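Local coordinates for flagella basal body P-ring formation protein FlgA (PDB 3TEE) that takes part in assembly of the flagellar P-ring in the periplasm and may act as a chaperone or modulator of that process, at residues Tyr76-Gly87 against Val119-Val130; Met165-Val176 against Ile183-Ile194. One frame throughout, in Å; residues are numbered along the deposited sequence.

Contact 1. Residues Tyr76-Gly87 against Val119-Val130; sequences YVAVAAPIARGG and VSLRDLAPGQPV
Gly86 N donates to Ser120 O at 2.7 Å, and Ser120 N returns a bond to Gly87 O at 2.8 Å. Ile83 and Leu124 form an antiparallel hydrogen-bonded pair, with Leu124 N 2.7 Å from Ile83 O. Val79 is held twice: its N donates to Gln128 O, and its O accepts from Gly127 N at 2.8 Å. Val130 N meets Val77 O in a nearly straight bond (179°). Across the segments, one side chain bonds to the main chain. Asp123 OD1 takes the N-H of Arg85 on its anti side, at 3.1 Å and 27° out of the carboxylate plane. A water bridges Tyr76 OH and Gly127 O, lying in the plane of the Tyr76 ring at its edge.

Packing fills in around these bonds. Val79 CG2 lies anti to its own carbonyl carbon and meets Val130 CG2 at 3.8 Å, the two side chains crossing at about a right angle. The same methyl touches Leu124 CB. Ile83 CG2 rests on Ser120 CB. Pro129 CB sits beside the Tyr76 ring, 4.0 Å from CE1, and Pro82 CD meets Pro126 CG. Outside the pair, Val130 also packs on Ile135.

Gly86 and Gly127 donate from type II turns, 84-87 and 125-128, where both have positive phi. Mostly main-chain bonds thus join the end of strand 62-79 and its loop to strand 118-120 and its loop, in sheet-like fashion.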
loop_
_atom_site.group_PDB
_atom_site.type_symbol
_atom_site.label_atom_id
_atom_site.label_comp_id
_atom_site.label_asym_id
_atom_site.label_seq_id
_atom_site.Cartn_x
_atom_site.Cartn_y
_atom_site.Cartn_z
ATOM N N TYR A 76 -11.449 -9.369 -0.625
ATOM C CA TYR A 76 -10.557 -8.484 -1.364
ATOM C C TYR A 76 -11.432 -7.338 -1.882
ATOM O O TYR A 76 -12.658 -7.454 -1.905
ATOM C CB TYR A 76 -9.831 -9.222 -2.505
ATOM C CG TYR A 76 -10.733 -9.726 -3.605
ATOM C CD1 TYR A 76 -10.985 -8.950 -4.737
ATOM C CD2 TYR A 76 -11.330 -10.984 -3.523
ATOM C CE1 TYR A 76 -11.787 -9.424 -5.770
ATOM C CE2 TYR A 76 -12.170 -11.446 -4.527
ATOM C CZ TYR A 76 -12.395 -10.660 -5.648
ATOM O OH TYR A 76 -13.186 -11.115 -6.653
ATOM N N VAL A 77 -10.800 -6.253 -2.270
ATOM C CA VAL A 77 -11.506 -5.069 -2.737
ATOM C C VAL A 77 -11.724 -5.216 -4.244
ATOM O O VAL A 77 -10.769 -5.443 -4.987
ATOM C CB VAL A 77 -10.755 -3.758 -2.332
ATOM C CG1 VAL A 77 -11.511 -2.508 -2.812
ATOM C CG2 VAL A 77 -10.541 -3.700 -0.807
ATOM N N ALA A 78 -12.989 -5.058 -4.685
ATOM C CA ALA A 78 -13.404 -5.114 -6.086
ATOM C C ALA A 78 -14.217 -3.852 -6.433
ATOM O O ALA A 78 -14.842 -3.240 -5.567
ATOM C CB ALA A 78 -14.264 -6.364 -6.334
ATOM N N VAL A 79 -14.233 -3.496 -7.708
ATOM C CA VAL A 79 -15.029 -2.371 -8.240
ATOM C C VAL A 79 -16.527 -2.782 -8.203
ATOM O O VAL A 79 -16.873 -3.914 -8.593
ATOM C CB VAL A 79 -14.553 -2.036 -9.663
ATOM C CG1 VAL A 79 -15.349 -0.869 -10.255
ATOM C CG2 VAL A 79 -13.056 -1.680 -9.641
ATOM N N ALA A 80 -17.376 -1.915 -7.638
ATOM C CA ALA A 80 -18.823 -2.162 -7.515
ATOM C C ALA A 80 -19.650 -1.334 -8.514
ATOM O O ALA A 80 -20.825 -1.644 -8.709
ATOM C CB ALA A 80 -19.294 -1.854 -6.097
ATOM N N ALA A 81 -19.067 -0.268 -9.083
ATOM C CA ALA A 81 -19.746 0.591 -10.069
ATOM C C ALA A 81 -18.690 1.110 -11.001
ATOM O O ALA A 81 -17.544 1.205 -10.568
ATOM C CB ALA A 81 -20.446 1.768 -9.370
ATOM N N PRO A 82 -19.014 1.535 -12.250
ATOM C CA PRO A 82 -17.972 2.101 -13.116
ATOM C C PRO A 82 -17.246 3.266 -12.461
ATOM O O PRO A 82 -17.872 4.098 -11.787
ATOM C CB PRO A 82 -18.776 2.589 -14.349
ATOM C CG PRO A 82 -19.952 1.701 -14.384
ATOM C CD PRO A 82 -20.324 1.516 -12.939
ATOM N N ILE A 83 -15.910 3.299 -12.610
ATOM C CA ILE A 83 -15.097 4.377 -12.084
ATOM C C ILE A 83 -14.279 4.933 -13.239
ATOM O O ILE A 83 -13.572 4.181 -13.898
ATOM C CB ILE A 83 -14.170 3.942 -10.906
ATOM C CG1 ILE A 83 -14.943 3.193 -9.806
ATOM C CG2 ILE A 83 -13.432 5.172 -10.332
ATOM C CD1 ILE A 83 -13.989 2.556 -8.690
ATOM N N ALA A 84 -14.341 6.240 -13.458
ATOM C CA ALA A 84 -13.559 6.876 -14.522
ATOM C C ALA A 84 -12.165 7.170 -14.020
ATOM O O ALA A 84 -11.963 7.288 -12.808
ATOM C CB ALA A 84 -14.234 8.171 -14.957
ATOM N N ARG A 85 -11.193 7.320 -14.945
ATOM C CA ARG A 85 -9.821 7.731 -14.614
ATOM C C ARG A 85 -9.966 9.090 -13.886
ATOM O O ARG A 85 -10.780 9.910 -14.303
ATOM C CB ARG A 85 -8.983 7.892 -15.901
ATOM C CG ARG A 85 -7.593 8.487 -15.666
ATOM C CD ARG A 85 -6.846 8.735 -16.960
ATOM N NE ARG A 85 -6.083 9.986 -16.912
ATOM C CZ ARG A 85 -6.515 11.152 -17.387
ATOM N NH1 ARG A 85 -7.712 11.245 -17.954
ATOM N NH2 ARG A 85 -5.753 12.235 -17.294
ATOM N N GLY A 86 -9.314 9.234 -12.737
ATOM C CA GLY A 86 -9.429 10.446 -11.930
ATOM C C GLY A 86 -10.563 10.423 -10.919
ATOM O O GLY A 86 -10.620 11.295 -10.051
ATOM N N GLY A 87 -11.428 9.397 -10.990
ATOM C CA GLY A 87 -12.560 9.222 -10.085
ATOM C C GLY A 87 -12.149 8.720 -8.717
ATOM O O GLY A 87 -11.265 7.855 -8.603
ATOM N N VAL A 119 -7.707 7.362 -5.588
ATOM C CA VAL A 119 -8.262 7.874 -6.831
ATOM C C VAL A 119 -7.826 6.916 -7.939
ATOM O O VAL A 119 -6.694 6.422 -7.915
ATOM C CB VAL A 119 -7.786 9.343 -7.066
ATOM C CG1 VAL A 119 -8.089 9.813 -8.476
ATOM C CG2 VAL A 119 -8.413 10.303 -6.045
ATOM N N SER A 120 -8.721 6.640 -8.901
ATOM C CA SER A 120 -8.400 5.712 -9.973
ATOM C C SER A 120 -7.493 6.327 -11.030
ATOM O O SER A 120 -7.701 7.466 -11.449
ATOM C CB SER A 120 -9.676 5.202 -10.640
ATOM O OG SER A 120 -9.339 4.125 -11.491
ATOM N N LEU A 121 -6.504 5.556 -11.470
ATOM C CA LEU A 121 -5.620 5.939 -12.576
ATOM C C LEU A 121 -6.229 5.458 -13.900
ATOM O O LEU A 121 -5.746 5.833 -14.964
ATOM C CB LEU A 121 -4.216 5.326 -12.403
ATOM C CG LEU A 121 -3.378 5.859 -11.227
ATOM C CD1 LEU A 121 -2.138 5.018 -11.037
ATOM C CD2 LEU A 121 -2.987 7.332 -11.439
ATOM N N ARG A 122 -7.277 4.616 -13.838
ATOM C CA ARG A 122 -7.880 4.025 -15.045
ATOM C C ARG A 122 -9.390 4.033 -15.036
ATOM O O ARG A 122 -9.998 4.172 -13.978
ATOM C CB ARG A 122 -7.459 2.538 -15.177
ATOM C CG ARG A 122 -5.981 2.228 -15.000
ATOM C CD ARG A 122 -5.675 0.839 -15.490
ATOM N NE ARG A 122 -4.349 0.405 -15.063
ATOM C CZ ARG A 122 -3.944 -0.860 -15.059
ATOM N NH1 ARG A 122 -4.766 -1.829 -15.448
ATOM N NH2 ARG A 122 -2.718 -1.168 -14.658
ATOM N N ASP A 123 -10.000 3.764 -16.213
ATOM C CA ASP A 123 -11.437 3.534 -16.313
ATOM C C ASP A 123 -11.629 2.106 -15.805
ATOM O O ASP A 123 -11.115 1.159 -16.408
ATOM C CB ASP A 123 -11.943 3.653 -17.760
ATOM C CG ASP A 123 -11.769 5.029 -18.359
ATOM O OD1 ASP A 123 -11.949 6.032 -17.619
ATOM O OD2 ASP A 123 -11.433 5.111 -19.558
ATOM N N LEU A 124 -12.306 1.954 -14.661
ATOM C CA LEU A 124 -12.514 0.642 -14.065
ATOM C C LEU A 124 -13.934 0.139 -14.262
ATOM O O LEU A 124 -14.895 0.925 -14.281
ATOM C CB LEU A 124 -12.109 0.642 -12.566
ATOM C CG LEU A 124 -10.634 1.037 -12.240
ATOM C CD1 LEU A 124 -10.400 1.067 -10.726
ATOM C CD2 LEU A 124 -9.644 0.057 -12.872
ATOM N N ALA A 125 -14.060 -1.181 -14.397
ATOM C CA ALA A 125 -15.339 -1.850 -14.597
ATOM C C ALA A 125 -15.785 -2.630 -13.376
ATOM O O ALA A 125 -14.944 -3.223 -12.713
ATOM C CB ALA A 125 -15.247 -2.792 -15.789
ATOM N N PRO A 126 -17.114 -2.711 -13.112
ATOM C CA PRO A 126 -17.603 -3.532 -11.995
ATOM C C PRO A 126 -17.081 -4.976 -12.065
ATOM O O PRO A 126 -17.010 -5.557 -13.157
ATOM C CB PRO A 126 -19.126 -3.512 -12.202
ATOM C CG PRO A 126 -19.393 -2.193 -12.845
ATOM C CD PRO A 126 -18.232 -2.011 -13.792
ATOM N N GLY A 127 -16.725 -5.520 -10.902
ATOM C CA GLY A 127 -16.175 -6.872 -10.752
ATOM C C GLY A 127 -14.649 -6.901 -10.767
ATOM O O GLY A 127 -14.032 -7.865 -10.325
ATOM N N GLN A 128 -14.023 -5.877 -11.295
ATOM C CA GLN A 128 -12.559 -5.821 -11.365
ATOM C C GLN A 128 -11.910 -5.797 -9.954
ATOM O O GLN A 128 -12.230 -4.911 -9.176
ATOM C CB GLN A 128 -12.163 -4.535 -12.111
ATOM C CG GLN A 128 -10.791 -4.531 -12.738
ATOM C CD GLN A 128 -10.721 -3.761 -14.044
ATOM O OE1 GLN A 128 -11.607 -2.954 -14.426
ATOM N NE2 GLN A 128 -9.630 -3.981 -14.747
ATOM N N PRO A 129 -10.934 -6.674 -9.630
ATOM C CA PRO A 129 -10.210 -6.514 -8.356
ATOM C C PRO A 129 -9.418 -5.203 -8.401
ATOM O O PRO A 129 -8.870 -4.822 -9.460
ATOM C CB PRO A 129 -9.254 -7.722 -8.334
ATOM C CG PRO A 129 -9.844 -8.706 -9.301
ATOM C CD PRO A 129 -10.420 -7.833 -10.390
ATOM N N VAL A 130 -9.413 -4.476 -7.284
ATOM C CA VAL A 130 -8.710 -3.199 -7.197
ATOM C C VAL A 130 -7.236 -3.486 -6.898
ATOM O O VAL A 130 -6.910 -4.007 -5.821
ATOM C CB VAL A 130 -9.351 -2.236 -6.165
ATOM C CG1 VAL A 130 -8.499 -0.974 -5.972
ATOM C CG2 VAL A 130 -10.784 -1.867 -6.574
HETATM O O HOH W 1 -13.758 -9.981 -8.975
#

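Contact 2. Residues Met165-Val176 against Ile183-Ile194; sequences MNNAAVAQNARV and IVSGTVDSDGNI
Val176 and Ile194 meet tip to tip on the buried face of an antiparallel sheet, Val176 from the beta hairpin 173-178/183-188 and Ile194 from the start of the adjoining strand 194-197. Val176 CG2 comes to 3.5 Å from Ile194 CG1. This methyl is anti to its own carbonyl carbon (CG1 has chi1 180°), which aims it at Ile194. Ile194 is bent at both torsions, and its CD1 turns to Ala174 CB at 3.7 Å. Ala174 CB also touches Val188 CG2, and Ala168 CB reaches that same methyl at 3.7 Å. These apolar groups form a buried cluster on one face of the hairpin, with Ala168 and Ile194 added from outside its strands. Val147 and Val149 of strand 146-152 add to it by packing on Val176.

Gly186 is opposite Ala174, and Ile194 packs beside it on the buried face. The backbones pair through Ala174 and Gly186, which bond in both directions, and likewise through Val176 and Val184. Ala171 N and Gln172 O, within the type II turn 169-172, continue the pairing to Val188.

Asn173, Arg175, Ser185 and Thr187 are on the other face, which is largely exposed. There Arg175 CB touches Ile183 CG2 at 3.9 Å. Met165 crosses Ile183 at about a right angle, and its SD touches both CD1 and CG2 of that residue. Asn166 supports the Arg175 strand from within its own segment. Its OD1 accepts Arg175 N in the carbonyl plane at 2.8 Å, and it also lies over one face of the Arg175 guanidinium, offset toward the rim. At the far end, Asp189 OD1 reaches across the type I turn 189-192 to accept Asn193 N, just beyond it, at 2.9 Å, from above the carboxylate plane.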
loop_
_atom_site.group_PDB
_atom_site.type_symbol
_atom_site.label_atom_id
_atom_site.label_comp_id
_atom_site.label_asym_id
_atom_site.label_seq_id
_atom_site.Cartn_x
_atom_site.Cartn_y
_atom_site.Cartn_z
ATOM N N MET A 165 2.033 24.814 -8.174
ATOM C CA MET A 165 2.363 24.625 -9.583
ATOM C C MET A 165 2.121 23.182 -10.053
ATOM O O MET A 165 2.047 22.938 -11.252
ATOM C CB MET A 165 3.805 25.041 -9.824
ATOM C CG MET A 165 4.001 26.527 -9.641
ATOM S SD MET A 165 5.678 26.933 -10.050
ATOM C CE MET A 165 5.580 26.936 -11.838
ATOM N N ASN A 166 1.992 22.239 -9.111
ATOM C CA ASN A 166 1.785 20.832 -9.437
ATOM C C ASN A 166 0.780 20.185 -8.475
ATOM O O ASN A 166 0.484 20.732 -7.406
ATOM C CB ASN A 166 3.141 20.080 -9.419
ATOM C CG ASN A 166 3.793 20.011 -8.047
ATOM O OD1 ASN A 166 4.185 21.017 -7.465
ATOM N ND2 ASN A 166 3.908 18.826 -7.483
ATOM N N ASN A 167 0.265 19.007 -8.861
ATOM C CA ASN A 167 -0.655 18.231 -8.036
ATOM C C ASN A 167 0.171 17.466 -7.051
ATOM O O ASN A 167 1.255 16.986 -7.397
ATOM C CB ASN A 167 -1.462 17.254 -8.901
ATOM C CG ASN A 167 -2.356 17.941 -9.894
ATOM O OD1 ASN A 167 -3.113 18.852 -9.548
ATOM N ND2 ASN A 167 -2.288 17.513 -11.150
ATOM N N ALA A 168 -0.292 17.394 -5.798
ATOM C CA ALA A 168 0.465 16.687 -4.779
ATOM C C ALA A 168 -0.423 16.183 -3.684
ATOM O O ALA A 168 -1.316 16.896 -3.226
ATOM C CB ALA A 168 1.565 17.582 -4.200
ATOM N N ALA A 169 -0.160 14.951 -3.253
ATOM C CA ALA A 169 -0.848 14.302 -2.137
ATOM C C ALA A 169 -0.137 14.735 -0.850
ATOM O O ALA A 169 0.939 15.345 -0.923
ATOM C CB ALA A 169 -0.756 12.781 -2.290
ATOM N N VAL A 170 -0.728 14.413 0.326
ATOM C CA VAL A 170 -0.141 14.653 1.653
ATOM C C VAL A 170 1.215 13.925 1.663
ATOM O O VAL A 170 1.328 12.838 1.079
ATOM C CB VAL A 170 -1.083 14.175 2.798
ATOM C CG1 VAL A 170 -0.416 14.281 4.175
ATOM C CG2 VAL A 170 -2.406 14.944 2.789
ATOM N N ALA A 171 2.261 14.575 2.227
ATOM C CA ALA A 171 3.642 14.079 2.317
ATOM C C ALA A 171 4.414 14.075 0.979
ATOM O O ALA A 171 5.597 13.711 0.950
ATOM C CB ALA A 171 3.710 12.720 3.035
ATOM N N GLN A 172 3.777 14.550 -0.114
ATOM C CA GLN A 172 4.452 14.679 -1.406
ATOM C C GLN A 172 4.942 16.139 -1.569
ATOM O O GLN A 172 4.364 17.060 -0.983
ATOM C CB GLN A 172 3.519 14.323 -2.573
ATOM C CG GLN A 172 3.180 12.831 -2.695
ATOM C CD GLN A 172 2.604 12.489 -4.058
ATOM O OE1 GLN A 172 1.772 13.218 -4.628
ATOM N NE2 GLN A 172 3.023 11.356 -4.606
ATOM N N ASN A 173 5.999 16.329 -2.369
ATOM C CA ASN A 173 6.581 17.632 -2.663
ATOM C C ASN A 173 5.657 18.475 -3.546
ATOM O O ASN A 173 5.065 17.958 -4.486
ATOM C CB ASN A 173 7.941 17.469 -3.346
ATOM C CG ASN A 173 8.673 18.775 -3.540
ATOM O OD1 ASN A 173 9.219 19.348 -2.593
ATOM N ND2 ASN A 173 8.673 19.293 -4.766
ATOM N N ALA A 174 5.539 19.776 -3.238
ATOM C CA ALA A 174 4.780 20.707 -4.068
ATOM C C ALA A 174 5.590 21.975 -4.279
ATOM O O ALA A 174 6.187 22.500 -3.336
ATOM C CB ALA A 174 3.435 21.037 -3.444
ATOM N N ARG A 175 5.666 22.411 -5.537
ATOM C CA ARG A 175 6.333 23.641 -5.924
ATOM C C ARG A 175 5.242 24.691 -5.896
ATOM O O ARG A 175 4.078 24.403 -6.203
ATOM C CB ARG A 175 7.007 23.529 -7.304
ATOM C CG ARG A 175 8.130 22.485 -7.339
ATOM C CD ARG A 175 8.730 22.271 -8.727
ATOM N NE ARG A 175 7.752 22.353 -9.823
ATOM C CZ ARG A 175 6.994 21.346 -10.254
ATOM N NH1 ARG A 175 7.077 20.148 -9.681
ATOM N NH2 ARG A 175 6.142 21.532 -11.257
ATOM N N VAL A 176 5.595 25.867 -5.404
ATOM C CA VAL A 176 4.648 26.950 -5.190
ATOM C C VAL A 176 5.205 28.219 -5.792
ATOM O O VAL A 176 6.309 28.647 -5.437
ATOM C CB VAL A 176 4.360 27.135 -3.660
ATOM C CG1 VAL A 176 3.375 28.266 -3.413
ATOM C CG2 VAL A 176 3.870 25.844 -3.010
ATOM N N ILE A 183 9.838 30.647 -7.146
ATOM C CA ILE A 183 9.267 29.332 -6.887
ATOM C C ILE A 183 9.969 28.722 -5.675
ATOM O O ILE A 183 11.196 28.738 -5.602
ATOM C CB ILE A 183 9.292 28.392 -8.118
ATOM C CG1 ILE A 183 8.636 29.050 -9.358
ATOM C CG2 ILE A 183 8.611 27.033 -7.800
ATOM C CD1 ILE A 183 8.933 28.359 -10.627
ATOM N N VAL A 184 9.180 28.259 -4.715
ATOM C CA VAL A 184 9.685 27.594 -3.507
ATOM C C VAL A 184 9.110 26.183 -3.537
ATOM O O VAL A 184 8.177 25.928 -4.294
ATOM C CB VAL A 184 9.398 28.359 -2.174
ATOM C CG1 VAL A 184 10.012 29.764 -2.188
ATOM C CG2 VAL A 184 7.905 28.408 -1.839
ATOM N N SER A 185 9.682 25.257 -2.770
ATOM C CA SER A 185 9.165 23.897 -2.733
ATOM C C SER A 185 9.197 23.351 -1.308
ATOM O O SER A 185 10.119 23.654 -0.557
ATOM C CB SER A 185 9.916 22.987 -3.702
ATOM O OG SER A 185 11.257 22.768 -3.302
ATOM N N GLY A 186 8.168 22.591 -0.957
ATOM C CA GLY A 186 8.044 21.978 0.360
ATOM C C GLY A 186 7.140 20.762 0.374
ATOM O O GLY A 186 6.690 20.291 -0.671
ATOM N N THR A 187 6.856 20.263 1.572
ATOM C CA THR A 187 6.042 19.058 1.781
ATOM C C THR A 187 4.594 19.418 2.087
ATOM O O THR A 187 4.344 20.256 2.948
ATOM C CB THR A 187 6.685 18.217 2.902
ATOM O OG1 THR A 187 8.061 17.995 2.580
ATOM C CG2 THR A 187 5.981 16.882 3.120
ATOM N N VAL A 188 3.644 18.785 1.383
ATOM C CA VAL A 188 2.211 18.998 1.626
ATOM C C VAL A 188 1.808 18.338 2.971
ATOM O O VAL A 188 2.164 17.185 3.217
ATOM C CB VAL A 188 1.320 18.482 0.460
ATOM C CG1 VAL A 188 -0.163 18.685 0.761
ATOM C CG2 VAL A 188 1.685 19.169 -0.849
ATOM N N ASP A 189 1.082 19.078 3.830
ATOM C CA ASP A 189 0.577 18.535 5.089
ATOM C C ASP A 189 -0.935 18.258 4.949
ATOM O O ASP A 189 -1.528 18.633 3.926
ATOM C CB ASP A 189 0.942 19.420 6.311
ATOM C CG ASP A 189 0.251 20.766 6.471
ATOM O OD1 ASP A 189 -0.764 21.008 5.781
ATOM O OD2 ASP A 189 0.710 21.570 7.314
ATOM N N SER A 190 -1.555 17.627 5.976
ATOM C CA SER A 190 -2.987 17.272 5.979
ATOM C C SER A 190 -3.942 18.463 5.770
ATOM O O SER A 190 -5.049 18.264 5.261
ATOM C CB SER A 190 -3.348 16.497 7.240
ATOM O OG SER A 190 -3.115 17.270 8.406
ATOM N N ASP A 191 -3.499 19.694 6.116
ATOM C CA ASP A 191 -4.285 20.923 5.955
ATOM C C ASP A 191 -4.131 21.591 4.579
ATOM O O ASP A 191 -4.746 22.637 4.328
ATOM C CB ASP A 191 -3.956 21.924 7.078
ATOM C CG ASP A 191 -4.541 21.539 8.419
ATOM O OD1 ASP A 191 -5.784 21.598 8.564
ATOM O OD2 ASP A 191 -3.757 21.184 9.329
ATOM N N GLY A 192 -3.343 20.974 3.695
ATOM C CA GLY A 192 -3.088 21.506 2.360
ATOM C C GLY A 192 -2.044 22.611 2.350
ATOM O O GLY A 192 -1.954 23.369 1.382
ATOM N N ASN A 193 -1.259 22.722 3.444
ATOM C CA ASN A 193 -0.185 23.710 3.560
ATOM C C ASN A 193 1.101 23.098 3.017
ATOM O O ASN A 193 1.258 21.876 3.020
ATOM C CB ASN A 193 0.041 24.119 5.027
ATOM C CG ASN A 193 -1.148 24.721 5.739
ATOM O OD1 ASN A 193 -1.906 25.532 5.188
ATOM N ND2 ASN A 193 -1.287 24.386 7.014
ATOM N N ILE A 194 2.035 23.950 2.596
ATOM C CA ILE A 194 3.331 23.535 2.087
ATOM C C ILE A 194 4.349 23.859 3.174
ATOM O O ILE A 194 4.546 25.032 3.502
ATOM C CB ILE A 194 3.622 24.277 0.756
ATOM C CG1 ILE A 194 2.466 24.125 -0.288
ATOM C CG2 ILE A 194 5.031 23.989 0.209
ATOM C CD1 ILE A 194 1.931 22.799 -0.592
#

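Overall arrangement
From the N terminus, the chain reaches contact 1 at the end of the long strand 62-79. Contact 1 closes a loop of 31 residues that contains strand 94-100. It ties the end of strand 62-79 and the loop beyond it to strand 118-120 and the loop that follows. Strand 135-137 then pairs with 118-120. Contact 2 opens only after contact 1 has closed, so the two are in series and neither nest nor cross. It closes the hairpin 173-178/183-188 of the C-terminal five-stranded sheet, with six residues between its segments. Their centres are 27 Å apart and their nearest atoms about 9 Å apart, without touching.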